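Local coordinates for tight junction protein ZO-3 (Homo sapiens, PDB 3KFV), which helps link tight junction membrane proteins such as claudins and occludin to the actin cytoskeleton, as a MAGUK-family scaffold, at residues A[221-226]-A[284-289]. Residues are numbered along the deposited sequence; the frame is centred on the assembly and turned at random.
Sequences IVVFFI and KAIIRE
Helix-on-sheet packing in the guanylate kinase-like domain brings I221 and V223 of one strand against I286 and I287 of a helix. The strand, 221-227, runs between 148-151 and 268-272 in the five-stranded parallel sheet at the core of this alpha/beta domain; helix 278-290 follows the edge strand 268-272 and lies back across one face. The join is apolar: no hydrogen bond links 221-226 to 284-289, and the side chains that meet are all aliphatic; together the two segments bury 162 Å². Strand geometry selects the participants: the CB atoms of I221 and V223 point toward the helix, whereas V222 and F224 face the other side, where F224 packs on helix 248-262. At closest register the CA atoms of I221 and I287 are 7.0 Å apart, and those of V223 and I286 are 8.6 Å apart, so the backbones are closer at I221 than at V223. There I221 extends from the sheet with CG1 anti to its carbonyl carbon (chi1 -62°) and the chain then fully stretched (chi2 169°), which delivers the terminal CD1 to the helix backbone, 3.6 Å from I287 O, a van der Waals contact of methyl on carbonyl oxygen. The same methyl lies beside the branch of I287, CD1 to CG2 4.4 Å, a looser approach. Two residues beyond V223 on the strand, the F225 ring lies alongside it: V223 CG1 rests 3.7 Å above the ring plane, displaced toward the rim, and W279, from the first turn of the helix, meets the ring edge-to-face. While CG1 of V223 is thus turned to F225, its other methyl serves the helix: V223 CG2 touches I286 CG2 at 4.2 Å.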
loop_
_atom_site.group_PDB
_atom_site.type_symbol
_atom_site.label_atom_id
_atom_site.label_comp_id
_atom_site.label_asym_id
_atom_site.label_seq_id
_atom_site.Cartn_x
_atom_site.Cartn_y
_atom_site.Cartn_z
ATOM N N ILE A 221 5.509 -2.622 -1.249
ATOM C CA ILE A 221 5.080 -4.007 -1.222
ATOM C C ILE A 221 4.649 -4.265 0.217
ATOM O O ILE A 221 5.436 -4.089 1.144
ATOM C CB ILE A 221 6.215 -4.961 -1.636
ATOM C CG1 ILE A 221 6.643 -4.679 -3.078
ATOM C CG2 ILE A 221 5.787 -6.410 -1.469
ATOM C CD1 ILE A 221 7.916 -5.387 -3.493
ATOM N N VAL A 222 3.390 -4.639 0.414
ATOM C CA VAL A 222 2.876 -4.829 1.771
ATOM C C VAL A 222 2.639 -6.296 2.097
ATOM O O VAL A 222 1.808 -6.950 1.474
ATOM C CB VAL A 222 1.573 -4.055 2.004
ATOM C CG1 VAL A 222 1.109 -4.261 3.426
ATOM C CG2 VAL A 222 1.786 -2.588 1.725
ATOM N N VAL A 223 3.371 -6.802 3.084
ATOM C CA VAL A 223 3.308 -8.215 3.429
ATOM C C VAL A 223 2.828 -8.428 4.855
ATOM O O VAL A 223 3.422 -7.912 5.797
ATOM C CB VAL A 223 4.679 -8.890 3.249
ATOM C CG1 VAL A 223 4.652 -10.312 3.804
ATOM C CG2 VAL A 223 5.079 -8.881 1.777
ATOM N N PHE A 224 1.754 -9.195 5.008
ATOM C CA PHE A 224 1.172 -9.453 6.322
ATOM C C PHE A 224 1.377 -10.911 6.726
ATOM O O PHE A 224 1.109 -11.826 5.947
ATOM C CB PHE A 224 -0.316 -9.092 6.331
ATOM C CG PHE A 224 -1.013 -9.422 7.622
ATOM C CD1 PHE A 224 -0.981 -8.541 8.692
ATOM C CD2 PHE A 224 -1.701 -10.613 7.770
ATOM C CE1 PHE A 224 -1.617 -8.843 9.879
ATOM C CE2 PHE A 224 -2.337 -10.920 8.959
ATOM C CZ PHE A 224 -2.292 -10.032 10.012
ATOM N N PHE A 225 1.858 -11.116 7.948
ATOM C CA PHE A 225 2.141 -12.456 8.454
ATOM C C PHE A 225 1.059 -12.933 9.415
ATOM O O PHE A 225 0.779 -12.279 10.420
ATOM C CB PHE A 225 3.494 -12.473 9.159
ATOM C CG PHE A 225 4.655 -12.302 8.234
ATOM C CD1 PHE A 225 5.147 -13.382 7.511
ATOM C CD2 PHE A 225 5.258 -11.069 8.084
ATOM C CE1 PHE A 225 6.218 -13.236 6.654
ATOM C CE2 PHE A 225 6.337 -10.916 7.226
ATOM C CZ PHE A 225 6.817 -12.004 6.510
ATOM N N ILE A 226 0.464 -14.082 9.106
ATOM C CA ILE A 226 -0.646 -14.605 9.892
ATOM C C ILE A 226 -0.169 -15.633 10.905
ATOM O O ILE A 226 0.371 -16.674 10.527
ATOM C CB ILE A 226 -1.718 -15.261 8.997
ATOM C CG1 ILE A 226 -1.910 -14.465 7.708
ATOM C CG2 ILE A 226 -3.042 -15.374 9.741
ATOM C CD1 ILE A 226 -2.824 -15.134 6.715
ATOM N N LYS A 284 11.221 -13.462 0.970
ATOM C CA LYS A 284 12.265 -12.984 0.067
ATOM C C LYS A 284 11.875 -13.135 -1.398
ATOM O O LYS A 284 12.160 -12.268 -2.219
ATOM C CB LYS A 284 13.591 -13.691 0.349
ATOM C CG LYS A 284 14.333 -13.149 1.560
ATOM C CD LYS A 284 15.742 -13.714 1.645
ATOM C CE LYS A 284 15.728 -15.203 1.937
ATOM N NZ LYS A 284 17.090 -15.793 1.886
ATOM N N ALA A 285 11.210 -14.242 -1.716
ATOM C CA ALA A 285 10.761 -14.502 -3.078
ATOM C C ALA A 285 9.662 -13.514 -3.484
ATOM O O ALA A 285 9.624 -13.033 -4.620
ATOM C CB ALA A 285 10.270 -15.936 -3.201
ATOM N N ILE A 286 8.775 -13.207 -2.543
ATOM C CA ILE A 286 7.677 -12.295 -2.803
ATOM C C ILE A 286 8.147 -10.857 -3.047
ATOM O O ILE A 286 7.565 -10.137 -3.858
ATOM C CB ILE A 286 6.640 -12.342 -1.669
ATOM C CG1 ILE A 286 5.804 -13.618 -1.789
ATOM C CG2 ILE A 286 5.756 -11.104 -1.685
ATOM C CD1 ILE A 286 4.835 -13.824 -0.656
ATOM N N ILE A 287 9.200 -10.436 -2.357
ATOM C CA ILE A 287 9.732 -9.098 -2.571
ATOM C C ILE A 287 10.360 -8.967 -3.963
ATOM O O ILE A 287 10.091 -8.014 -4.690
ATOM C CB ILE A 287 10.775 -8.733 -1.510
ATOM C CG1 ILE A 287 10.141 -8.722 -0.121
ATOM C CG2 ILE A 287 11.404 -7.386 -1.821
ATOM C CD1 ILE A 287 11.139 -8.466 1.004
ATOM N N ARG A 288 11.193 -9.933 -4.336
ATOM C CA ARG A 288 11.853 -9.904 -5.639
ATOM C C ARG A 288 10.871 -10.061 -6.795
ATOM O O ARG A 288 11.132 -9.601 -7.904
ATOM C CB ARG A 288 12.923 -10.990 -5.734
ATOM C CG ARG A 288 14.118 -10.757 -4.853
ATOM C CD ARG A 288 15.183 -11.801 -5.121
ATOM N NE ARG A 288 16.203 -11.809 -4.080
ATOM C CZ ARG A 288 16.286 -12.727 -3.123
ATOM N NH1 ARG A 288 15.414 -13.731 -3.075
ATOM N NH2 ARG A 288 17.252 -12.643 -2.218
ATOM N N GLU A 289 9.750 -10.722 -6.541
ATOM C CA GLU A 289 8.752 -10.926 -7.579
ATOM C C GLU A 289 7.956 -9.658 -7.809
ATOM O O GLU A 289 7.955 -9.098 -8.903
ATOM C CB GLU A 289 7.798 -12.041 -7.182
ATOM C CG GLU A 289 6.709 -12.304 -8.191
ATOM C CD GLU A 289 5.605 -13.166 -7.607
ATOM O OE1 GLU A 289 4.834 -12.653 -6.754
ATOM O OE2 GLU A 289 5.515 -14.360 -7.992
#